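Local coordinates for Nitrate/nitrite sensor protein narX (Escherichia coli K12, PDB 3EZI) that senses nitrate and nitrite in the periplasm and relays the signal, as a membrane-bound histidine kinase, to the response regulators NarL and NarP, at residues L19-L25 with L73-R79; D52-L58 with Q95-D101. Numbering follows the deposited sequence.

Contact 1 of 2, residues L19-L25 with L73-R79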
ATOM      1  N   LEU A  19       5.983  -7.926  -4.105  1.00 13.96           N
ATOM      2  CA  LEU A  19       6.581  -8.461  -2.882  1.00 12.46           C
ATOM      3  C   LEU A  19       6.008  -9.832  -2.558  1.00 13.26           C
ATOM      4  O   LEU A  19       6.735 -10.712  -2.099  1.00 15.70           O
ATOM      5  CB  LEU A  19       6.351  -7.497  -1.676  1.00 14.57           C
ATOM      6  CG  LEU A  19       7.463  -6.467  -1.504  1.00 18.20           C
ATOM      7  CD1 LEU A  19       7.050  -5.392  -0.468  1.00 23.84           C
ATOM      8  CD2 LEU A  19       8.723  -7.199  -1.034  1.00 17.67           C
ATOM      9  N   LEU A  20       4.719 -10.052  -2.807  1.00 11.43           N
ATOM     10  CA  LEU A  20       4.170 -11.381  -2.503  1.00 12.84           C
ATOM     11  C   LEU A  20       4.825 -12.446  -3.383  1.00 12.78           C
ATOM     12  O   LEU A  20       5.056 -13.569  -2.939  1.00 14.51           O
ATOM     13  CB  LEU A  20       2.649 -11.418  -2.716  1.00 10.08           C
ATOM     14  CG  LEU A  20       1.820 -12.701  -2.408  1.00 10.86           C
ATOM     15  CD1 LEU A  20       1.871 -13.049  -0.915  1.00 15.81           C
ATOM     16  CD2 LEU A  20       0.333 -12.443  -2.825  1.00 12.85           C
ATOM     17  N   ALA A  21       5.078 -12.083  -4.637  1.00 14.52           N
ATOM     18  CA  ALA A  21       5.684 -13.002  -5.599  1.00 12.59           C
ATOM     19  C   ALA A  21       7.133 -13.339  -5.224  1.00 14.49           C
ATOM     20  O   ALA A  21       7.680 -14.376  -5.670  1.00 14.36           O
ATOM     21  CB  ALA A  21       5.618 -12.391  -7.030  1.00 14.76           C
ATOM     22  N   ALA A  22       7.746 -12.493  -4.395  1.00 13.93           N
ATOM     23  CA  ALA A  22       9.148 -12.703  -3.956  1.00 13.72           C
ATOM     24  C   ALA A  22       9.276 -13.560  -2.665  1.00 15.01           C
ATOM     25  O   ALA A  22      10.376 -13.947  -2.301  1.00 15.74           O
ATOM     26  CB  ALA A  22       9.857 -11.326  -3.741  1.00 13.77           C
ATOM     27  N   VAL A  23       8.165 -13.849  -1.996  1.00 16.87           N
ATOM     28  CA  VAL A  23       8.137 -14.661  -0.743  1.00 16.12           C
ATOM     29  C   VAL A  23       8.709 -16.074  -1.051  1.00 18.44           C
ATOM     30  O   VAL A  23       8.304 -16.691  -2.029  1.00 17.15           O
ATOM     31  CB  VAL A  23       6.682 -14.794  -0.248  1.00 17.63           C
ATOM     32  CG1 VAL A  23       6.542 -15.943   0.767  1.00 16.19           C
ATOM     33  CG2 VAL A  23       6.197 -13.464   0.376  1.00 16.56           C
ATOM     34  N   PRO A  24       9.654 -16.594  -0.220  1.00 18.26           N
ATOM     35  CA  PRO A  24      10.230 -15.974   0.985  1.00 17.95           C
ATOM     36  C   PRO A  24      11.254 -14.881   0.662  1.00 18.64           C
ATOM     37  O   PRO A  24      12.154 -15.047  -0.179  1.00 16.38           O
ATOM     38  CB  PRO A  24      10.845 -17.168   1.745  1.00 20.08           C
ATOM     39  CG  PRO A  24      11.283 -18.104   0.571  1.00 21.81           C
ATOM     40  CD  PRO A  24      10.057 -18.015  -0.344  1.00 22.14           C
ATOM     41  N   LEU A  25      11.120 -13.756   1.355  1.00 15.39           N
ATOM     42  CA  LEU A  25      11.983 -12.609   1.113  1.00 17.99           C
ATOM     43  C   LEU A  25      13.383 -12.854   1.665  1.00 17.50           C
ATOM     44  O   LEU A  25      13.552 -13.664   2.585  1.00 23.56           O
ATOM     45  CB  LEU A  25      11.377 -11.342   1.748  1.00 15.70           C
ATOM     46  CG  LEU A  25       9.895 -11.026   1.393  1.00 14.40           C
ATOM     47  CD1 LEU A  25       9.429  -9.733   2.103  1.00 11.70           C
ATOM     48  CD2 LEU A  25       9.762 -10.860  -0.140  1.00 11.56           C
ATOM     49  N   LEU A  73       4.866 -10.471   5.770  1.00 12.63           N
ATOM     50  CA  LEU A  73       5.638 -10.806   4.563  1.00 17.44           C
ATOM     51  C   LEU A  73       7.083 -11.227   4.919  1.00 16.41           C
ATOM     52  O   LEU A  73       7.679 -12.099   4.254  1.00 17.00           O
ATOM     53  CB  LEU A  73       5.630  -9.615   3.594  1.00 15.99           C
ATOM     54  CG  LEU A  73       4.305  -9.384   2.840  1.00 17.61           C
ATOM     55  CD1 LEU A  73       4.344  -8.000   2.155  1.00 20.76           C
ATOM     56  CD2 LEU A  73       4.103 -10.492   1.758  1.00 16.78           C
ATOM     57  N   MET A  74       7.635 -10.619   5.972  1.00 18.12           N
ATOM     58  CA  MET A  74       9.010 -10.952   6.414  1.00 19.75           C
ATOM     59  C   MET A  74       9.085 -12.343   7.053  1.00 21.88           C
ATOM     60  O   MET A  74      10.105 -13.047   6.949  1.00 22.46           O
ATOM     61  CB  MET A  74       9.525  -9.883   7.399  1.00 21.62           C
ATOM     62  CG  MET A  74       9.999  -8.626   6.725  1.00 24.40           C
ATOM     63  SD  MET A  74      10.381  -7.306   7.903  1.00 28.44           S
ATOM     64  CE  MET A  74      11.838  -8.057   8.778  1.00 30.65           C
ATOM     65  N   ARG A  75       8.004 -12.728   7.719  1.00 18.35           N
ATOM     66  CA  ARG A  75       7.909 -14.028   8.361  1.00 20.72           C
ATOM     67  C   ARG A  75       7.556 -15.178   7.391  1.00 22.50           C
ATOM     68  O   ARG A  75       8.020 -16.301   7.584  1.00 21.12           O
ATOM     69  CB  ARG A  75       6.848 -13.991   9.481  1.00 22.15           C
ATOM     70  CG  ARG A  75       7.236 -13.290  10.813  1.00 25.24           C
ATOM     71  CD  ARG A  75       6.011 -13.054  11.728  1.00 22.35           C
ATOM     72  NE  ARG A  75       6.357 -12.474  13.036  1.00 24.40           N
ATOM     73  CZ  ARG A  75       6.776 -11.219  13.233  1.00 24.67           C
ATOM     74  NH1 ARG A  75       6.914 -10.383  12.218  1.00 23.32           N
ATOM     75  NH2 ARG A  75       7.045 -10.802  14.463  1.00 20.46           N
ATOM     76  N   ALA A  76       6.779 -14.896   6.335  1.00 18.66           N
ATOM     77  CA  ALA A  76       6.304 -15.969   5.451  1.00 17.89           C
ATOM     78  C   ALA A  76       7.309 -16.886   4.766  1.00 13.85           C
ATOM     79  O   ALA A  76       8.304 -16.430   4.177  1.00 17.26           O
ATOM     80  CB  ALA A  76       5.303 -15.383   4.398  1.00 14.67           C
ATOM     81  N   GLN A  77       7.044 -18.203   4.848  1.00 18.46           N
ATOM     82  CA  GLN A  77       7.914 -19.182   4.197  1.00 22.96           C
ATOM     83  C   GLN A  77       7.312 -19.580   2.849  1.00 22.46           C
ATOM     84  O   GLN A  77       8.042 -20.084   1.961  1.00 23.20           O
ATOM     85  CB  GLN A  77       8.122 -20.432   5.075  1.00 24.99           C
ATOM     86  CG  GLN A  77       8.961 -20.177   6.324  1.00 31.67           C
ATOM     87  CD  GLN A  77      10.245 -19.402   6.032  1.00 34.34           C
ATOM     88  OE1 GLN A  77      11.133 -19.876   5.317  1.00 35.29           O
ATOM     89  NE2 GLN A  77      10.342 -18.194   6.587  1.00 36.58           N
ATOM     90  N   ASN A  78       5.993 -19.361   2.720  1.00 21.04           N
ATOM     91  CA  ASN A  78       5.224 -19.626   1.485  1.00 23.82           C
ATOM     92  C   ASN A  78       4.073 -18.604   1.344  1.00 23.61           C
ATOM     93  O   ASN A  78       3.868 -17.807   2.247  1.00 19.33           O
ATOM     94  CB  ASN A  78       4.670 -21.059   1.497  1.00 26.37           C
ATOM     95  CG  ASN A  78       3.838 -21.346   2.707  1.00 30.63           C
ATOM     96  OD1 ASN A  78       2.776 -20.763   2.899  1.00 30.70           O
ATOM     97  ND2 ASN A  78       4.318 -22.262   3.550  1.00 32.02           N
ATOM     98  N   ARG A  79       3.338 -18.604   0.224  1.00 23.85           N
ATOM     99  CA  ARG A  79       2.242 -17.615   0.019  1.00 23.69           C
ATOM    100  C   ARG A  79       0.888 -17.960   0.615  1.00 27.54           C
ATOM    101  O   ARG A  79      -0.060 -17.167   0.581  1.00 26.31           O
ATOM    102  CB  ARG A  79       2.084 -17.329  -1.482  1.00 21.08           C
ATOM    103  CG  ARG A  79       3.263 -16.543  -2.087  1.00 20.46           C
ATOM    104  CD  ARG A  79       3.069 -16.307  -3.610  1.00 22.16           C
ATOM    105  NE  ARG A  79       3.776 -17.329  -4.365  1.00 25.05           N
ATOM    106  CZ  ARG A  79       5.097 -17.347  -4.500  1.00 27.24           C
ATOM    107  NH1 ARG A  79       5.814 -16.392  -3.945  1.00 29.33           N
ATOM    108  NH2 ARG A  79       5.699 -18.353  -5.118  1.00 27.98           N
TER
HETATM  109  O   HOH W   1       9.578 -13.985   3.704  1.00 19.53           O
HETATM  110  O   HOH W   2      12.175 -14.057   4.852  1.00 26.65           O

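Contact 2 of 2, residues D52-L58 with Q95-D101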
ATOM      1  N   ASP A  52      -9.612  15.808   0.432  1.00 20.78           N
ATOM      2  CA  ASP A  52     -10.819  15.007   0.267  1.00 21.19           C
ATOM      3  C   ASP A  52     -11.405  14.361   1.535  1.00 23.41           C
ATOM      4  O   ASP A  52     -12.360  13.585   1.441  1.00 24.54           O
ATOM      5  CB  ASP A  52     -10.572  13.945  -0.822  1.00 22.41           C
ATOM      6  CG  ASP A  52     -10.362  14.573  -2.237  1.00 25.89           C
ATOM      7  OD1 ASP A  52      -9.957  13.856  -3.186  1.00 28.17           O
ATOM      8  OD2 ASP A  52     -10.596  15.790  -2.401  1.00 23.01           O
ATOM      9  N   GLY A  53     -10.853  14.692   2.704  1.00 23.65           N
ATOM     10  CA  GLY A  53     -11.344  14.147   3.968  1.00 23.45           C
ATOM     11  C   GLY A  53     -11.141  12.648   4.119  1.00 24.51           C
ATOM     12  O   GLY A  53     -12.009  11.943   4.633  1.00 26.25           O
ATOM     13  N   GLN A  54      -9.983  12.153   3.697  0.50 22.45           N
ATOM     14  CA  GLN A  54      -9.675  10.727   3.790  0.50 22.42           C
ATOM     15  C   GLN A  54      -8.463  10.477   4.680  0.50 21.92           C
ATOM     16  O   GLN A  54      -7.998   9.336   4.781  0.50 21.74           O
ATOM     17  CB  GLN A  54      -9.292  10.155   2.422  0.50 22.02           C
ATOM     18  CG  GLN A  54     -10.227  10.378   1.298  0.50 25.72           C
ATOM     19  CD  GLN A  54     -10.484   9.096   0.577  0.50 23.47           C
ATOM     20  OE1 GLN A  54     -11.275   8.281   1.031  0.50 24.01           O
ATOM     21  NE2 GLN A  54      -9.791   8.884  -0.531  0.50 26.09           N
ATOM     22  N   LEU A  55      -7.942  11.518   5.315  1.00 21.94           N
ATOM     23  CA  LEU A  55      -6.710  11.344   6.123  1.00 24.82           C
ATOM     24  C   LEU A  55      -6.727  10.149   7.089  1.00 22.88           C
ATOM     25  O   LEU A  55      -5.716   9.422   7.230  1.00 19.76           O
ATOM     26  CB  LEU A  55      -6.340  12.625   6.881  1.00 24.80           C
ATOM     27  CG  LEU A  55      -4.899  12.607   7.427  1.00 26.35           C
ATOM     28  CD1 LEU A  55      -3.933  12.259   6.298  1.00 26.34           C
ATOM     29  CD2 LEU A  55      -4.539  13.982   8.035  1.00 24.87           C
ATOM     30  N   ALA A  56      -7.848   9.926   7.764  1.00 22.25           N
ATOM     31  CA  ALA A  56      -7.922   8.786   8.671  1.00 23.47           C
ATOM     32  C   ALA A  56      -7.812   7.440   7.944  1.00 22.96           C
ATOM     33  O   ALA A  56      -7.232   6.456   8.457  1.00 21.98           O
ATOM     34  CB  ALA A  56      -9.233   8.835   9.480  1.00 27.66           C
ATOM     35  N   GLN A  57      -8.395   7.369   6.752  1.00 19.74           N
ATOM     36  CA  GLN A  57      -8.354   6.152   5.980  1.00 21.92           C
ATOM     37  C   GLN A  57      -6.935   5.904   5.472  1.00 18.89           C
ATOM     38  O   GLN A  57      -6.473   4.749   5.453  1.00 19.79           O
ATOM     39  CB  GLN A  57      -9.331   6.249   4.815  1.00 23.32           C
ATOM     40  CG  GLN A  57      -9.293   5.074   3.903  1.00 31.86           C
ATOM     41  CD  GLN A  57     -10.683   4.572   3.618  1.00 38.27           C
ATOM     42  OE1 GLN A  57     -11.523   5.293   3.069  1.00 37.87           O
ATOM     43  NE2 GLN A  57     -10.945   3.332   4.010  1.00 39.98           N
ATOM     44  N   LEU A  58      -6.259   6.971   5.054  1.00 16.90           N
ATOM     45  CA  LEU A  58      -4.867   6.844   4.593  1.00 16.99           C
ATOM     46  C   LEU A  58      -3.963   6.424   5.765  1.00 15.08           C
ATOM     47  O   LEU A  58      -3.129   5.525   5.626  1.00 13.63           O
ATOM     48  CB  LEU A  58      -4.339   8.169   4.041  1.00 18.18           C
ATOM     49  CG  LEU A  58      -2.853   8.134   3.649  1.00 19.27           C
ATOM     50  CD1 LEU A  58      -2.558   6.936   2.696  1.00 16.19           C
ATOM     51  CD2 LEU A  58      -2.475   9.474   2.968  1.00 16.62           C
ATOM     52  N   GLN A  95     -10.652   1.124  -1.672  1.00 17.12           N
ATOM     53  CA  GLN A  95     -11.619   1.962  -0.948  1.00 18.48           C
ATOM     54  C   GLN A  95     -11.105   3.416  -0.879  1.00 20.78           C
ATOM     55  O   GLN A  95     -11.864   4.387  -1.025  1.00 20.66           O
ATOM     56  CB  GLN A  95     -11.824   1.406   0.467  1.00 23.28           C
ATOM     57  CG  GLN A  95     -12.954   2.047   1.257  1.00 32.61           C
ATOM     58  CD  GLN A  95     -13.146   1.384   2.632  1.00 38.39           C
ATOM     59  OE1 GLN A  95     -12.307   1.517   3.530  1.00 43.38           O
ATOM     60  NE2 GLN A  95     -14.247   0.655   2.791  1.00 40.63           N
ATOM     61  N   LEU A  96      -9.807   3.574  -0.620  1.00 15.90           N
ATOM     62  CA  LEU A  96      -9.220   4.918  -0.560  1.00 17.94           C
ATOM     63  C   LEU A  96      -9.458   5.673  -1.907  1.00 16.72           C
ATOM     64  O   LEU A  96      -9.898   6.826  -1.921  1.00 21.16           O
ATOM     65  CB  LEU A  96      -7.703   4.816  -0.257  1.00 15.86           C
ATOM     66  CG  LEU A  96      -6.961   6.161  -0.252  1.00 20.36           C
ATOM     67  CD1 LEU A  96      -7.314   6.924   1.006  1.00 18.97           C
ATOM     68  CD2 LEU A  96      -5.442   5.918  -0.356  1.00 16.45           C
ATOM     69  N   VAL A  97      -9.205   5.010  -3.022  1.00 16.19           N
ATOM     70  CA  VAL A  97      -9.376   5.600  -4.356  1.00 17.77           C
ATOM     71  C   VAL A  97     -10.843   6.008  -4.583  1.00 19.65           C
ATOM     72  O   VAL A  97     -11.120   7.041  -5.184  1.00 17.91           O
ATOM     73  CB  VAL A  97      -8.968   4.586  -5.431  1.00 18.85           C
ATOM     74  CG1 VAL A  97      -9.414   5.030  -6.820  1.00 19.32           C
ATOM     75  CG2 VAL A  97      -7.420   4.393  -5.398  1.00 21.89           C
ATOM     76  N   SER A  98     -11.766   5.193  -4.068  0.50 23.92           N
ATOM     77  CA  SER A  98     -13.203   5.459  -4.230  0.50 24.02           C
ATOM     78  C   SER A  98     -13.593   6.774  -3.576  0.50 25.06           C
ATOM     79  O   SER A  98     -14.420   7.519  -4.111  0.50 26.86           O
ATOM     80  CB  SER A  98     -14.061   4.309  -3.638  0.50 25.84           C
ATOM     81  OG  SER A  98     -14.101   4.311  -2.208  0.50 25.46           O
ATOM     82  N   GLY A  99     -12.973   7.058  -2.435  1.00 24.70           N
ATOM     83  CA  GLY A  99     -13.248   8.274  -1.684  1.00 22.39           C
ATOM     84  C   GLY A  99     -12.614   9.579  -2.185  1.00 21.32           C
ATOM     85  O   GLY A  99     -12.946  10.663  -1.712  1.00 21.53           O
ATOM     86  N   PHE A 100     -11.695   9.494  -3.131  1.00 20.95           N
ATOM     87  CA  PHE A 100     -11.101  10.721  -3.660  1.00 22.08           C
ATOM     88  C   PHE A 100     -12.081  11.353  -4.658  1.00 23.01           C
ATOM     89  O   PHE A 100     -12.922  10.654  -5.240  1.00 21.68           O
ATOM     90  CB  PHE A 100      -9.797  10.443  -4.411  1.00 21.26           C
ATOM     91  CG  PHE A 100      -8.619  10.103  -3.538  1.00 22.50           C
ATOM     92  CD1 PHE A 100      -8.327  10.836  -2.390  1.00 25.79           C
ATOM     93  CD2 PHE A 100      -7.754   9.079  -3.908  1.00 21.48           C
ATOM     94  CE1 PHE A 100      -7.192  10.553  -1.637  1.00 27.18           C
ATOM     95  CE2 PHE A 100      -6.616   8.793  -3.156  1.00 21.53           C
ATOM     96  CZ  PHE A 100      -6.337   9.533  -2.022  1.00 23.73           C
ATOM     97  N   ASP A 101     -11.983  12.670  -4.864  1.00 23.49           N
ATOM     98  CA  ASP A 101     -12.858  13.336  -5.861  1.00 22.83           C
ATOM     99  C   ASP A 101     -12.130  13.074  -7.185  1.00 25.14           C
ATOM    100  O   ASP A 101     -11.020  13.577  -7.408  1.00 21.87           O
ATOM    101  CB  ASP A 101     -12.986  14.855  -5.597  1.00 23.34           C
ATOM    102  CG  ASP A 101     -14.030  15.546  -6.520  1.00 30.22           C
ATOM    103  OD1 ASP A 101     -14.135  15.188  -7.717  1.00 24.91           O
ATOM    104  OD2 ASP A 101     -14.737  16.473  -6.047  1.00 30.59           O
TER

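Contact 1 of 2, residues L19-L25 with L73-R79
Arg-79 reaches the C-terminal end of helix 3-22 and the loop after it, where its NH1 donates a hydrogen bond to Leu-20 O (3.1 Å) and a weak one to Val-23 O (3.2 Å). One nitrogen thus gathers carbonyls at the helix end, Leu-20 O lying near the guanidinium plane. Two waters lie between the segments: water 1 accepts from Leu-25 N (2.8 Å) and lies within hydrogen-bonding distance of Leu-73 O (2.7 Å) and Ala-76 O (2.8 Å), and water 2 lies 2.7 Å from Leu-25 O and 3.1 Å from Met-74 O. Between these polar edges sits Val-23, its CG2 3.9 Å from Leu-73 CD2 and its CG1 3.9 Å from Ala-76 CB. Leu-25 CD1 packs 4.1 Å from Leu-73 CB, and Pro-24, which follows a cis peptide bond, rests its CB 3.6 Å from Ala-76 O. Leu-20 and Leu-73 also touch Val-82 of helix 82-99. Two helix ends and the loops leaving them close one end of the helical bundle of the periplasmic sensor domain.

Contact 2 of 2, residues D52-L58 with Q95-D101
Gln-54 brings its NE2 over one face of the Phe-100 ring, 3.1 Å from CD1 of that ring. The same NE2 donates a very short hydrogen bond to Leu-96 O (2.5 Å, 171°), a carbonyl in the last turn of helix 82-99, so the one nitrogen meets both the ring and the helix end. Gly-99 flanks it closely, its C 3.3 Å from Gln-54 NE2; a CB there would collide with Gln-54 OE1. Beyond Gly-99, Asp-52 OD1 accepts a nearly straight hydrogen bond from Asp-101 N (2.9 Å), tying down the backbone just after the helix has ended. Asp-52 and Gln-54 sit on either side of Gly-53, whose positive phi belongs to a Schellman motif closing helix 43-52 before helix 55-75 starts. The contact therefore joins this sharp helix-helix junction to the C-terminal end of helix 82-99 in the all-helical sensor domain. In the first turn of helix 55-75, Gln-57 NE2 makes a very short bond to Gln-95 OE1 (2.3 Å) near the surface, while its CG lies 4.0 Å from Leu-96 CD1. Leu-96 also meets Leu-58, its CD2 lying 4.3 Å from Leu-58 CD1. Leu-58 also packs on Leu-45 and Ala-49 of helix 43-52, and Phe-100 on Ala-5 and Ile-6 of helix 3-22.

Contacts 1 and 2 lie on opposite sides of the chain's centre, with their own centres 29 Å apart and their nearest atoms about 16 Å apart. Helix 55-75 connects them: its first turn belongs to contact 2 and its last to contact 1. Along the sequence the segments alternate, 19-25, 52-58, 73-79 and 95-101, so the chain visits the two ends of the bundle in turn. Contact 1 joins the end of helix 3-22 to that of helix 55-75, and contact 2 joins the start of helix 55-75 to the end of helix 82-99. Helix 55-75 is thus held at both of its ends, by different partner helices, in the ligand-free periplasmic sensor domain.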